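Local coordinates for protein peptidyl tryptophan dihydroxylase (Pseudomonas putida, PDB 7CTQ) that probably hydroxylates a peptide-bound tryptophan twice, as an FAD-dependent monooxygenase, in biogenesis of the cysteine tryptophylquinone cofactor of quinohemoprotein amine dehydrogenase, at residues V46-L51 with N84-L89; R152-E157 with S243-L248; V159-V164 with V198-A203; V176-D181 with Q329-Q334; R218-A223 with R232-A237. All coordinates share one frame; numbering follows the deposited sequence.

Contact 1 (V46-L51 with N84-L89); sequences VSQRVL and NQEFLL
Val46, the last residue of strand 43-46, pairs antiparallel with Phe87 in strand 87-90, within the mixed sheet that stands beside the FAD; just past this pair the chain turns into helix 48-56. Val46 and Phe87 form a hydrogen-bonded pair, with Phe87 N reaching Val46 O at 3.2 Å, nearly along the C=O axis, and Val46 N giving a weaker return bond to Phe87 O at 3.4 Å. Both side chains stand on the same face of the sheet. There the two methyls of Val46 divide their work: CG2 meets Phe87 CB at 3.8 Å, while CG1 meets Leu89 CB, also at 3.8 Å. CD1 of Leu51, in the first turn of the helix, lies over one face of the Phe87 ring. It stands 3.7 Å above the ring plane, displaced toward the rim, a CH-pi contact. At the outer end, Gln85 OE1 rests on Gln48 CB (3.7 Å). The carboxylate of Glu86 touches Ser47, the N-cap residue of the helix, through OE2 and CB at 3.9 Å, but its salt bridge is with Arg72 of strand 67-76. An alanine at Glu86 would probably leave Arg72 without its charged mate and open a gap against Ser47 CB. The chemistry is thus apolar around Val46, Phe87 and Leu89 and polar toward Gln85 and Glu86, an arrangement consistent with holding the start of the helix near the FAD, whose nearest approach to the Val46 side chain is about 4 Å.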
# COMPACT_ATOMS: atom_id res chain seq x y z
N VAL A 46 -4.76 12.43 2.70
CA VAL A 46 -4.68 11.39 3.72
C VAL A 46 -5.95 11.42 4.56
O VAL A 46 -6.53 12.48 4.80
CB VAL A 46 -3.42 11.53 4.61
CG1 VAL A 46 -2.16 11.17 3.82
CG2 VAL A 46 -3.32 12.94 5.20
N SER A 47 -6.38 10.23 4.98
CA SER A 47 -7.57 10.09 5.81
C SER A 47 -7.20 10.18 7.29
O SER A 47 -6.03 10.30 7.67
CB SER A 47 -8.28 8.77 5.50
OG SER A 47 -7.51 7.64 5.88
N GLN A 48 -8.23 10.14 8.14
CA GLN A 48 -8.02 10.12 9.58
C GLN A 48 -7.31 8.85 10.01
O GLN A 48 -6.45 8.87 10.91
CB GLN A 48 -9.36 10.26 10.31
CG GLN A 48 -10.38 9.15 10.02
CD GLN A 48 -11.06 9.29 8.66
OE1 GLN A 48 -11.03 10.35 8.04
NE2 GLN A 48 -11.67 8.20 8.19
N ARG A 49 -7.64 7.73 9.36
CA ARG A 49 -7.04 6.44 9.71
C ARG A 49 -5.53 6.46 9.49
O ARG A 49 -4.76 6.03 10.36
CB ARG A 49 -7.69 5.33 8.89
CG ARG A 49 -7.84 3.99 9.61
CD ARG A 49 -7.97 2.84 8.63
NE ARG A 49 -8.63 3.25 7.39
CZ ARG A 49 -8.82 2.45 6.34
NH1 ARG A 49 -8.41 1.19 6.38
NH2 ARG A 49 -9.44 2.92 5.26
N VAL A 50 -5.09 6.96 8.33
CA VAL A 50 -3.69 6.88 7.94
C VAL A 50 -2.79 7.51 8.99
O VAL A 50 -1.71 6.99 9.31
CB VAL A 50 -3.48 7.54 6.56
CG1 VAL A 50 -2.02 7.54 6.18
CG2 VAL A 50 -4.31 6.83 5.49
N LEU A 51 -3.23 8.62 9.58
CA LEU A 51 -2.31 9.42 10.39
C LEU A 51 -2.05 8.77 11.74
O LEU A 51 -0.91 8.75 12.22
CB LEU A 51 -2.86 10.85 10.53
CG LEU A 51 -2.83 11.76 9.30
CD1 LEU A 51 -3.77 13.06 9.54
CD2 LEU A 51 -1.40 11.98 8.71
N ASN A 84 -15.05 17.21 4.68
CA ASN A 84 -13.87 17.75 5.35
C ASN A 84 -13.34 16.70 6.34
O ASN A 84 -13.66 15.51 6.22
CB ASN A 84 -14.19 19.10 6.01
CG ASN A 84 -14.95 18.95 7.30
OD1 ASN A 84 -14.36 19.01 8.39
ND2 ASN A 84 -16.26 18.74 7.20
N GLN A 85 -12.54 17.15 7.30
CA GLN A 85 -11.81 16.33 8.27
C GLN A 85 -10.82 15.38 7.61
O GLN A 85 -10.26 14.51 8.28
CB GLN A 85 -12.74 15.54 9.20
CG GLN A 85 -12.28 15.54 10.67
CD GLN A 85 -11.36 14.38 11.04
OE1 GLN A 85 -11.39 13.32 10.42
NE2 GLN A 85 -10.52 14.59 12.05
N GLU A 86 -10.57 15.53 6.31
CA GLU A 86 -9.42 14.89 5.72
C GLU A 86 -8.35 15.94 5.48
O GLU A 86 -8.64 17.13 5.33
CB GLU A 86 -9.78 14.16 4.42
CG GLU A 86 -10.51 12.84 4.70
CD GLU A 86 -10.57 11.92 3.50
OE1 GLU A 86 -10.10 12.32 2.41
OE2 GLU A 86 -11.08 10.79 3.65
N PHE A 87 -7.10 15.50 5.52
CA PHE A 87 -5.95 16.38 5.60
C PHE A 87 -5.19 16.34 4.28
O PHE A 87 -5.57 15.66 3.33
CB PHE A 87 -5.05 15.97 6.77
CG PHE A 87 -5.74 15.99 8.12
CD1 PHE A 87 -5.39 16.93 9.08
CD2 PHE A 87 -6.73 15.07 8.42
CE1 PHE A 87 -6.02 16.95 10.31
CE2 PHE A 87 -7.37 15.09 9.65
CZ PHE A 87 -7.01 16.03 10.59
N LEU A 88 -4.10 17.11 4.23
CA LEU A 88 -3.16 17.07 3.12
C LEU A 88 -1.79 16.75 3.68
O LEU A 88 -1.43 17.24 4.75
CB LEU A 88 -3.12 18.40 2.34
CG LEU A 88 -4.40 19.22 2.19
CD1 LEU A 88 -4.11 20.49 1.40
CD2 LEU A 88 -5.53 18.42 1.55
N LEU A 89 -1.04 15.92 2.98
CA LEU A 89 0.28 15.51 3.44
C LEU A 89 1.31 16.01 2.44
O LEU A 89 1.25 15.67 1.26
CB LEU A 89 0.38 13.99 3.58
CG LEU A 89 1.76 13.58 4.07
CD1 LEU A 89 1.90 13.84 5.57
CD2 LEU A 89 2.05 12.14 3.73

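Contact 2 (R152-E157 with S243-L248); sequences RLRGPE and SSTAIL
Arg154 lays one face of its guanidinium over Thr245 CG2 and Ile247 CG1, and its NH2 comes within 3.4 Å of Ile247 CD1. The two chains form an antiparallel ladder, the edge of a small three-stranded sheet, that opens with a classic beta bulge: Arg152 and Leu153 both face Leu248. Arg152 N donates to Leu248 O at 2.8 Å and Leu153 N makes only a weak bond to the same oxygen, while Leu248 N returns to Leu153 O (2.9 Å). Gly155 N continues the ladder to Ala246 O. On the face carrying Leu153 and Leu248, Leu153 CD1 and Leu248 CD2 touch at 3.8 Å, their side chains running side by side the same way, with Phe314 of helix 299-327 against both. From within the ladder, Arg154 grips Glu157, which lies beyond it, side-on in the guanidinium plane: the chain is extended from CG to NE (chi2 174°, chi3 -177°), and NE and NH1 each meet the syn lone pair of a different carboxylate oxygen, at 2.8 Å to OE1 and 2.7 Å to OE2. The NH2 has a further salt bridge with Asp151, and Thr245 OG1 is bonded to Thr158 N. Water 1 accepts from Arg154 NH1 and donates to Ser243 OG at 2.9 Å.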
# COMPACT_ATOMS: atom_id res chain seq x y z
N ARG A 152 3.50 -9.90 -11.53
CA ARG A 152 2.54 -10.98 -11.30
C ARG A 152 1.16 -10.60 -11.84
O ARG A 152 0.48 -11.43 -12.45
CB ARG A 152 2.46 -11.30 -9.82
CG ARG A 152 1.56 -12.46 -9.50
CD ARG A 152 2.17 -13.31 -8.40
NE ARG A 152 1.45 -14.56 -8.16
CZ ARG A 152 1.72 -15.72 -8.75
NH1 ARG A 152 2.72 -15.82 -9.63
NH2 ARG A 152 0.99 -16.79 -8.47
N LEU A 153 0.73 -9.37 -11.61
CA LEU A 153 -0.50 -8.83 -12.19
C LEU A 153 -0.28 -7.37 -12.54
O LEU A 153 0.48 -6.66 -11.88
CB LEU A 153 -1.68 -8.91 -11.22
CG LEU A 153 -2.17 -10.31 -10.93
CD1 LEU A 153 -3.05 -10.26 -9.69
CD2 LEU A 153 -2.92 -10.83 -12.15
N ARG A 154 -0.98 -6.92 -13.58
CA ARG A 154 -0.89 -5.54 -14.04
C ARG A 154 -2.27 -5.12 -14.51
O ARG A 154 -2.87 -5.80 -15.35
CB ARG A 154 0.13 -5.40 -15.17
CG ARG A 154 0.54 -3.96 -15.41
CD ARG A 154 1.67 -3.84 -16.42
NE ARG A 154 2.05 -2.43 -16.54
CZ ARG A 154 3.05 -1.86 -15.89
NH1 ARG A 154 3.29 -0.56 -16.05
NH2 ARG A 154 3.84 -2.59 -15.11
N GLY A 155 -2.78 -4.03 -13.95
CA GLY A 155 -4.09 -3.55 -14.32
C GLY A 155 -4.02 -2.64 -15.53
O GLY A 155 -2.97 -2.47 -16.16
N PRO A 156 -5.16 -2.03 -15.87
CA PRO A 156 -5.20 -1.09 -17.00
C PRO A 156 -4.11 -0.05 -16.86
O PRO A 156 -3.97 0.57 -15.81
CB PRO A 156 -6.59 -0.46 -16.89
CG PRO A 156 -7.38 -1.41 -16.04
CD PRO A 156 -6.41 -2.04 -15.10
N GLU A 157 -3.31 0.11 -17.93
CA GLU A 157 -2.19 1.05 -17.90
C GLU A 157 -2.69 2.46 -17.63
O GLU A 157 -3.59 2.96 -18.31
CB GLU A 157 -1.43 1.01 -19.22
CG GLU A 157 0.01 1.46 -19.08
CD GLU A 157 0.81 0.55 -18.17
OE1 GLU A 157 0.57 -0.69 -18.17
OE2 GLU A 157 1.67 1.07 -17.42
N SER A 243 3.66 7.00 -13.73
CA SER A 243 2.92 5.76 -13.90
C SER A 243 2.15 5.47 -12.62
O SER A 243 2.73 5.44 -11.53
CB SER A 243 3.86 4.60 -14.23
OG SER A 243 3.13 3.38 -14.33
N SER A 244 0.83 5.31 -12.75
CA SER A 244 -0.02 5.00 -11.61
C SER A 244 -0.77 3.69 -11.82
O SER A 244 -1.83 3.47 -11.22
CB SER A 244 -0.99 6.15 -11.34
OG SER A 244 -1.76 6.40 -12.50
N THR A 245 -0.26 2.85 -12.71
CA THR A 245 -0.85 1.54 -13.00
C THR A 245 -0.84 0.65 -11.76
O THR A 245 0.13 0.65 -10.98
CB THR A 245 -0.06 0.87 -14.13
OG1 THR A 245 -0.09 1.70 -15.31
CG2 THR A 245 -0.60 -0.52 -14.44
N ALA A 246 -1.91 -0.12 -11.58
CA ALA A 246 -1.93 -1.14 -10.53
C ALA A 246 -0.95 -2.26 -10.87
O ALA A 246 -1.08 -2.91 -11.92
CB ALA A 246 -3.35 -1.69 -10.36
N ILE A 247 0.03 -2.50 -10.00
CA ILE A 247 1.11 -3.45 -10.27
C ILE A 247 1.33 -4.34 -9.04
O ILE A 247 1.60 -3.83 -7.94
CB ILE A 247 2.42 -2.74 -10.64
CG1 ILE A 247 2.24 -1.96 -11.95
CG2 ILE A 247 3.56 -3.76 -10.71
CD1 ILE A 247 3.36 -0.93 -12.21
N LEU A 248 1.28 -5.65 -9.24
CA LEU A 248 1.73 -6.60 -8.24
C LEU A 248 3.06 -7.17 -8.72
O LEU A 248 3.14 -7.68 -9.84
CB LEU A 248 0.70 -7.71 -8.04
CG LEU A 248 1.01 -8.86 -7.09
CD1 LEU A 248 1.16 -8.42 -5.64
CD2 LEU A 248 -0.11 -9.92 -7.23
O HOH W 1 5.10 1.27 -14.26
O HOH W 2 -4.27 -0.16 -13.14
O HOH W 3 1.77 3.83 -16.82

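Contact 3 (V159-V164 with V198-A203); sequences VSLLNV and VTLDAA
Val159, Ser160 and Leu161 run antiparallel to Leu200, Thr199 and Val198, and every backbone N and O of the two hydrogen-bonded pairs is used. Val159 N donates to Leu200 O at 2.9 Å in a bond of 174° at hydrogen, and Leu200 N returns to Val159 O at the same length. In the second pair Leu161 N meets Val198 O at 2.8 Å and Val198 N meets Leu161 O, both donors lying in the carbonyl plane. Between them Ser160 and Thr199 are a non-hydrogen-bonded pair, whose CA atoms make C-H contacts to carbonyls instead: Ser160 CA is 3.2 Å from Val198 O. The backbone of Ser160 pairs on its far side with Arg242, and that of Thr199 with Trp183. The hydroxyls of Ser160 and Thr199 bond to each other, Ser160 OG lying 3.0 Å from Thr199 OG1, and either may be the donor. Both side chains stand on one face of the sheet, and with each oxygen beside its own backbone N (Ser160 chi1 -67°) the two hydroxyls come together. Ser160 OG is also bonded to Ser244 OG, and Ser160 belongs to the FAD pocket. On the opposite face the contacts between the two strands are apolar. Leu161 CD1 reaches Leu200 CD1 at 4.0 Å, the side chains crossing at about a right angle, and Val159 CG2 packs on Ala202 CB at 3.6 Å. The pair lies inside the large mixed sheet: strand 238-243 flanks strand 158-166, strand 182-188 flanks strand 193-201, and helix 208-220 packs on the leucine face through Tyr214 and Arg218, which touch Leu200.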
# COMPACT_ATOMS: atom_id res chain seq x y z
N VAL A 159 -1.76 6.60 -16.18
CA VAL A 159 -0.78 7.67 -15.99
C VAL A 159 -1.43 8.80 -15.21
O VAL A 159 -2.59 9.16 -15.44
CB VAL A 159 -0.19 8.16 -17.34
CG1 VAL A 159 0.67 9.38 -17.13
CG2 VAL A 159 0.65 7.08 -17.98
N SER A 160 -0.68 9.35 -14.26
CA SER A 160 -1.12 10.53 -13.53
C SER A 160 -0.22 11.68 -13.97
O SER A 160 1.00 11.59 -13.86
CB SER A 160 -1.05 10.29 -12.02
OG SER A 160 -2.02 9.31 -11.62
N LEU A 161 -0.83 12.73 -14.52
CA LEU A 161 -0.10 13.92 -14.96
C LEU A 161 -0.27 15.02 -13.93
O LEU A 161 -1.39 15.32 -13.51
CB LEU A 161 -0.61 14.41 -16.32
CG LEU A 161 -0.69 13.40 -17.47
CD1 LEU A 161 -1.35 14.07 -18.66
CD2 LEU A 161 0.69 12.88 -17.82
N LEU A 162 0.84 15.64 -13.55
CA LEU A 162 0.88 16.55 -12.41
C LEU A 162 1.37 17.93 -12.84
O LEU A 162 2.36 18.06 -13.56
CB LEU A 162 1.77 15.96 -11.32
CG LEU A 162 2.29 16.98 -10.31
CD1 LEU A 162 1.21 17.28 -9.29
CD2 LEU A 162 3.55 16.48 -9.65
N ASN A 163 0.66 18.97 -12.39
CA ASN A 163 1.12 20.35 -12.50
C ASN A 163 1.39 20.89 -11.10
O ASN A 163 0.57 20.69 -10.19
CB ASN A 163 0.10 21.24 -13.21
CG ASN A 163 0.21 21.19 -14.73
OD1 ASN A 163 -0.79 21.30 -15.43
ND2 ASN A 163 1.43 21.05 -15.25
N VAL A 164 2.52 21.56 -10.93
CA VAL A 164 2.91 22.15 -9.66
C VAL A 164 3.31 23.60 -9.91
O VAL A 164 4.10 23.87 -10.81
CB VAL A 164 4.09 21.38 -9.02
CG1 VAL A 164 4.53 22.09 -7.76
CG2 VAL A 164 3.69 19.94 -8.71
N VAL A 198 -4.05 14.71 -12.77
CA VAL A 198 -5.15 14.09 -13.49
C VAL A 198 -4.72 12.68 -13.83
O VAL A 198 -3.56 12.43 -14.17
CB VAL A 198 -5.56 14.88 -14.75
CG1 VAL A 198 -4.46 14.83 -15.82
CG2 VAL A 198 -6.89 14.37 -15.28
N THR A 199 -5.65 11.75 -13.66
CA THR A 199 -5.39 10.33 -13.84
C THR A 199 -6.15 9.86 -15.06
O THR A 199 -7.36 10.11 -15.17
CB THR A 199 -5.79 9.55 -12.58
OG1 THR A 199 -4.93 9.96 -11.51
CG2 THR A 199 -5.65 8.04 -12.80
N LEU A 200 -5.44 9.24 -15.99
CA LEU A 200 -5.99 8.92 -17.29
C LEU A 200 -5.40 7.59 -17.75
O LEU A 200 -4.40 7.12 -17.22
CB LEU A 200 -5.64 9.99 -18.34
CG LEU A 200 -5.94 11.45 -18.03
CD1 LEU A 200 -4.97 12.34 -18.80
CD2 LEU A 200 -7.38 11.76 -18.39
N ASP A 201 -6.04 7.02 -18.77
CA ASP A 201 -5.44 5.90 -19.47
C ASP A 201 -4.15 6.34 -20.16
O ASP A 201 -4.06 7.46 -20.69
CB ASP A 201 -6.42 5.34 -20.49
CG ASP A 201 -6.36 3.83 -20.60
OD1 ASP A 201 -5.38 3.31 -21.20
OD2 ASP A 201 -7.27 3.17 -20.06
N ALA A 202 -3.13 5.48 -20.12
CA ALA A 202 -1.85 5.85 -20.73
C ALA A 202 -1.94 6.00 -22.25
O ALA A 202 -1.13 6.72 -22.83
CB ALA A 202 -0.78 4.82 -20.38
N ALA A 203 -2.92 5.36 -22.89
CA ALA A 203 -2.94 5.24 -24.34
C ALA A 203 -3.36 6.54 -25.02
O ALA A 203 -4.34 7.18 -24.62
CB ALA A 203 -3.88 4.11 -24.77

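Contact 4 (V176-D181 with Q329-Q334); sequences VESLAD and QGRVGQ
The loop turns back through a type I beta turn from Arg331 to Gln334, closed by Gln334 N on Arg331 O, and it approaches the end of strand 173-179 with the CA atoms of Ala180 and Arg331 6.8 Å apart. The guanidinium of Arg331 does most of the touching. It grips Ser178 OG side-on, NE at 3.2 Å and NH2 at 3.1 Å, the oxygen lying close to the guanidinium plane (12° out of it). NH2 also reaches Ser178 O at 2.9 Å, at the edge of the group, but that bond is weak because its angle at hydrogen is only 124°. The arginine chain bends at chi2 (-70°), which turns CD; the guanidinium has one face against the backbone, with Ala180 N 3.8 Å above its centre and the carbonyl carbon of Leu179 nearer its rim. The contact ties the strand end of the large mixed sheet to the linker between helices 299-327 and 335-341. Glu328, just before residues 329-334, also binds Ser178 OG, and Trp337 of helix 335-341 donates to Leu179 O. A leucine in place of Arg331 would probably leave Ser178 OG without its two nitrogen donors and the loop less firmly tied to the strand. Gln334 packs its CG against the backbone carbonyl of Ala180, 3.2 Å from Ala180 O.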
# COMPACT_ATOMS: atom_id res chain seq x y z
N VAL A 176 -11.64 17.04 -5.68
CA VAL A 176 -11.67 15.89 -6.58
C VAL A 176 -12.85 16.08 -7.52
O VAL A 176 -13.95 16.41 -7.08
CB VAL A 176 -11.83 14.55 -5.83
CG1 VAL A 176 -11.36 13.38 -6.70
CG2 VAL A 176 -11.09 14.58 -4.51
N GLU A 177 -12.62 15.88 -8.82
CA GLU A 177 -13.71 15.91 -9.78
C GLU A 177 -13.55 14.78 -10.78
O GLU A 177 -12.45 14.50 -11.27
CB GLU A 177 -13.84 17.26 -10.52
CG GLU A 177 -12.66 17.64 -11.38
CD GLU A 177 -12.89 18.91 -12.22
OE1 GLU A 177 -14.05 19.23 -12.58
OE2 GLU A 177 -11.90 19.60 -12.51
N SER A 178 -14.67 14.11 -11.05
CA SER A 178 -14.76 13.14 -12.12
C SER A 178 -14.82 13.85 -13.47
O SER A 178 -15.64 14.76 -13.66
CB SER A 178 -16.00 12.26 -11.90
OG SER A 178 -16.58 11.83 -13.12
N LEU A 179 -13.95 13.46 -14.38
CA LEU A 179 -13.97 13.92 -15.76
C LEU A 179 -14.52 12.83 -16.67
O LEU A 179 -14.77 11.69 -16.24
CB LEU A 179 -12.58 14.36 -16.19
CG LEU A 179 -11.80 15.15 -15.13
CD1 LEU A 179 -10.34 15.17 -15.49
CD2 LEU A 179 -12.35 16.58 -15.00
N ALA A 180 -14.70 13.18 -17.94
CA ALA A 180 -15.28 12.24 -18.89
C ALA A 180 -14.38 11.03 -19.14
O ALA A 180 -14.88 9.93 -19.35
CB ALA A 180 -15.58 12.96 -20.21
N ASP A 181 -13.06 11.23 -19.11
CA ASP A 181 -12.08 10.20 -19.47
C ASP A 181 -11.00 10.10 -18.40
O ASP A 181 -9.86 9.71 -18.69
CB ASP A 181 -11.48 10.48 -20.85
CG ASP A 181 -10.71 11.81 -20.90
OD1 ASP A 181 -11.01 12.70 -20.07
OD2 ASP A 181 -9.82 11.97 -21.76
N GLN A 329 -21.72 6.73 -11.74
CA GLN A 329 -22.71 6.05 -12.57
C GLN A 329 -23.14 6.87 -13.78
O GLN A 329 -23.95 6.38 -14.57
CB GLN A 329 -23.93 5.69 -11.73
CG GLN A 329 -23.58 5.14 -10.36
CD GLN A 329 -24.80 4.73 -9.57
OE1 GLN A 329 -25.54 3.83 -9.97
NE2 GLN A 329 -25.01 5.38 -8.43
N GLY A 330 -22.63 8.09 -13.94
CA GLY A 330 -23.00 8.90 -15.09
C GLY A 330 -21.93 8.98 -16.16
O GLY A 330 -21.65 10.06 -16.68
N ARG A 331 -21.31 7.84 -16.50
CA ARG A 331 -20.21 7.82 -17.46
C ARG A 331 -20.26 6.59 -18.35
O ARG A 331 -19.22 6.09 -18.78
CB ARG A 331 -18.85 7.84 -16.75
CG ARG A 331 -18.55 9.09 -15.95
CD ARG A 331 -18.31 10.30 -16.82
NE ARG A 331 -17.82 11.41 -16.00
CZ ARG A 331 -18.11 12.69 -16.23
NH1 ARG A 331 -18.89 13.02 -17.25
NH2 ARG A 331 -17.63 13.63 -15.43
N VAL A 332 -21.47 6.11 -18.65
CA VAL A 332 -21.61 4.73 -19.08
C VAL A 332 -20.97 4.43 -20.43
O VAL A 332 -20.63 3.27 -20.71
CB VAL A 332 -23.11 4.36 -19.07
CG1 VAL A 332 -23.61 4.30 -17.62
CG2 VAL A 332 -23.90 5.36 -19.88
N GLY A 333 -20.74 5.42 -21.28
CA GLY A 333 -20.12 5.07 -22.54
C GLY A 333 -18.61 5.19 -22.60
O GLY A 333 -18.03 4.97 -23.67
N GLN A 334 -17.95 5.49 -21.48
CA GLN A 334 -16.57 5.95 -21.50
C GLN A 334 -15.60 4.80 -21.26
O GLN A 334 -15.70 4.14 -20.21
CB GLN A 334 -16.37 7.04 -20.44
CG GLN A 334 -17.27 8.24 -20.62
CD GLN A 334 -16.93 9.03 -21.88
OE1 GLN A 334 -15.79 9.01 -22.34
NE2 GLN A 334 -17.91 9.73 -22.42

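Contact 5 (R218-A223 with R232-A237); sequences RRADSA and RALASA
Arg219 sets CG anti to its carbonyl carbon (chi1 -70°) and then bends at chi3 (63°), and the guanidinium that follows lies with one face toward Leu234. Leu234 CD2 stands 3.9 Å above the centre of that face, while CD1 of the same leucine sits likewise above the centre of the Arg232 guanidinium, placing the two methyls of Leu234 against two like-charged groups. The nearest charged atoms, Arg219 NH2 and Arg232 NE, are 6.4 Å apart. Arg219 NH1 also meets Ala237 CB at 3.6 Å. The very short approach of Arg219 NH2 to Arg232 O is doubtful in the model and supports no claim. Here the C-terminal end of helix 208-220 meets the loop that leads into strand 238-243, and Ser222, the N-cap of helix 223-228, lies between. The polar link is made largely by water. Water 5 accepts a hydrogen bond from Arg232 NH1 at 2.8 Å and donates to Arg219 O, at 2.8 Å, binding the helix end to the loop. Water 4 accepts weakly from Arg219 NH1 and donates to Leu234 O. Trp165 of strand 158-166 makes a cation-pi contact with Arg219.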
# COMPACT_ATOMS: atom_id res chain seq x y z
N ARG A 218 -6.52 21.15 -20.01
CA ARG A 218 -7.41 20.49 -19.06
C ARG A 218 -7.67 21.35 -17.83
O ARG A 218 -8.82 21.48 -17.38
CB ARG A 218 -6.84 19.12 -18.65
CG ARG A 218 -7.11 18.03 -19.68
CD ARG A 218 -6.96 16.64 -19.06
NE ARG A 218 -7.12 15.59 -20.05
CZ ARG A 218 -8.24 14.89 -20.23
NH1 ARG A 218 -9.31 15.11 -19.49
NH2 ARG A 218 -8.27 13.96 -21.18
N ARG A 219 -6.61 21.97 -17.28
CA ARG A 219 -6.81 22.88 -16.16
C ARG A 219 -7.65 24.08 -16.55
O ARG A 219 -8.55 24.50 -15.80
CB ARG A 219 -5.46 23.33 -15.60
CG ARG A 219 -4.70 22.22 -14.90
CD ARG A 219 -3.28 22.64 -14.62
NE ARG A 219 -3.26 23.76 -13.73
CZ ARG A 219 -2.35 24.72 -13.73
NH1 ARG A 219 -1.33 24.70 -14.59
NH2 ARG A 219 -2.47 25.69 -12.86
N ALA A 220 -7.42 24.63 -17.75
CA ALA A 220 -8.21 25.77 -18.21
C ALA A 220 -9.68 25.41 -18.39
O ALA A 220 -10.53 26.31 -18.37
CB ALA A 220 -7.65 26.30 -19.52
N ASP A 221 -10.00 24.14 -18.56
CA ASP A 221 -11.37 23.73 -18.81
C ASP A 221 -12.14 23.45 -17.53
O ASP A 221 -13.34 23.15 -17.60
CB ASP A 221 -11.40 22.50 -19.72
CG ASP A 221 -10.97 22.81 -21.16
OD1 ASP A 221 -10.68 24.00 -21.47
OD2 ASP A 221 -10.91 21.86 -21.98
N SER A 222 -11.52 23.55 -16.37
CA SER A 222 -12.13 23.12 -15.12
C SER A 222 -12.60 24.32 -14.30
O SER A 222 -11.78 25.14 -13.88
CB SER A 222 -11.14 22.29 -14.29
OG SER A 222 -11.67 22.04 -13.00
N ALA A 223 -13.91 24.39 -14.05
CA ALA A 223 -14.45 25.44 -13.18
C ALA A 223 -13.94 25.28 -11.75
O ALA A 223 -13.80 26.27 -11.03
CB ALA A 223 -15.98 25.43 -13.20
N ARG A 232 -3.08 30.53 -11.78
CA ARG A 232 -3.01 29.17 -12.28
C ARG A 232 -1.68 28.80 -12.92
O ARG A 232 -1.38 27.60 -13.04
CB ARG A 232 -4.15 28.92 -13.28
CG ARG A 232 -5.54 28.95 -12.64
CD ARG A 232 -6.62 28.92 -13.70
NE ARG A 232 -6.71 30.19 -14.40
CZ ARG A 232 -7.47 30.42 -15.47
NH1 ARG A 232 -8.21 29.44 -15.98
NH2 ARG A 232 -7.48 31.62 -16.03
N ALA A 233 -0.86 29.78 -13.30
CA ALA A 233 0.43 29.54 -13.97
C ALA A 233 0.30 28.51 -15.10
O ALA A 233 1.06 27.55 -15.20
CB ALA A 233 1.49 29.09 -12.96
N LEU A 234 -0.68 28.75 -15.97
CA LEU A 234 -0.99 27.79 -17.02
C LEU A 234 0.20 27.55 -17.94
O LEU A 234 0.35 26.44 -18.47
CB LEU A 234 -2.20 28.29 -17.82
CG LEU A 234 -3.52 28.24 -17.05
CD1 LEU A 234 -4.66 28.88 -17.82
CD2 LEU A 234 -3.88 26.79 -16.69
N ALA A 235 1.06 28.54 -18.14
CA ALA A 235 2.19 28.32 -19.04
C ALA A 235 3.43 27.79 -18.32
O ALA A 235 4.15 26.96 -18.88
CB ALA A 235 2.55 29.62 -19.78
N SER A 236 3.71 28.25 -17.10
CA SER A 236 4.99 27.98 -16.46
C SER A 236 4.95 26.87 -15.42
O SER A 236 6.00 26.52 -14.88
CB SER A 236 5.54 29.26 -15.81
OG SER A 236 4.79 29.61 -14.66
N ALA A 237 3.78 26.32 -15.10
CA ALA A 237 3.70 25.26 -14.10
C ALA A 237 4.61 24.09 -14.49
O ALA A 237 4.69 23.71 -15.66
CB ALA A 237 2.26 24.77 -13.95
O HOH W 4 -0.58 24.15 -17.18
O HOH W 5 -9.29 27.08 -14.88

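How the contacts relate
Contacts 1 and 3 are buried pairings within the large mixed sheet, and both lie close to FAD. Contact 2 is partly buried, and contacts 4 and 5 lie at the surface, their centres about 25 and 31 Å from the chain's centre. Strand pairing carries contacts 1, 2 and 3, with a single bridge in contact 1; arginine-to-oxygen bonds dominate contact 4, and leucine-guanidinium packing with bridging waters contact 5. Contact 2 meets contact 3 where Ala202 N probably hydrogen-bonds Glu157 O at 3.1 Å. Contact 4 adjoins contact 3 through Leu179 against Val198, and contact 5 through a salt bridge of Asp181 with Arg218, which joins strand end to helix.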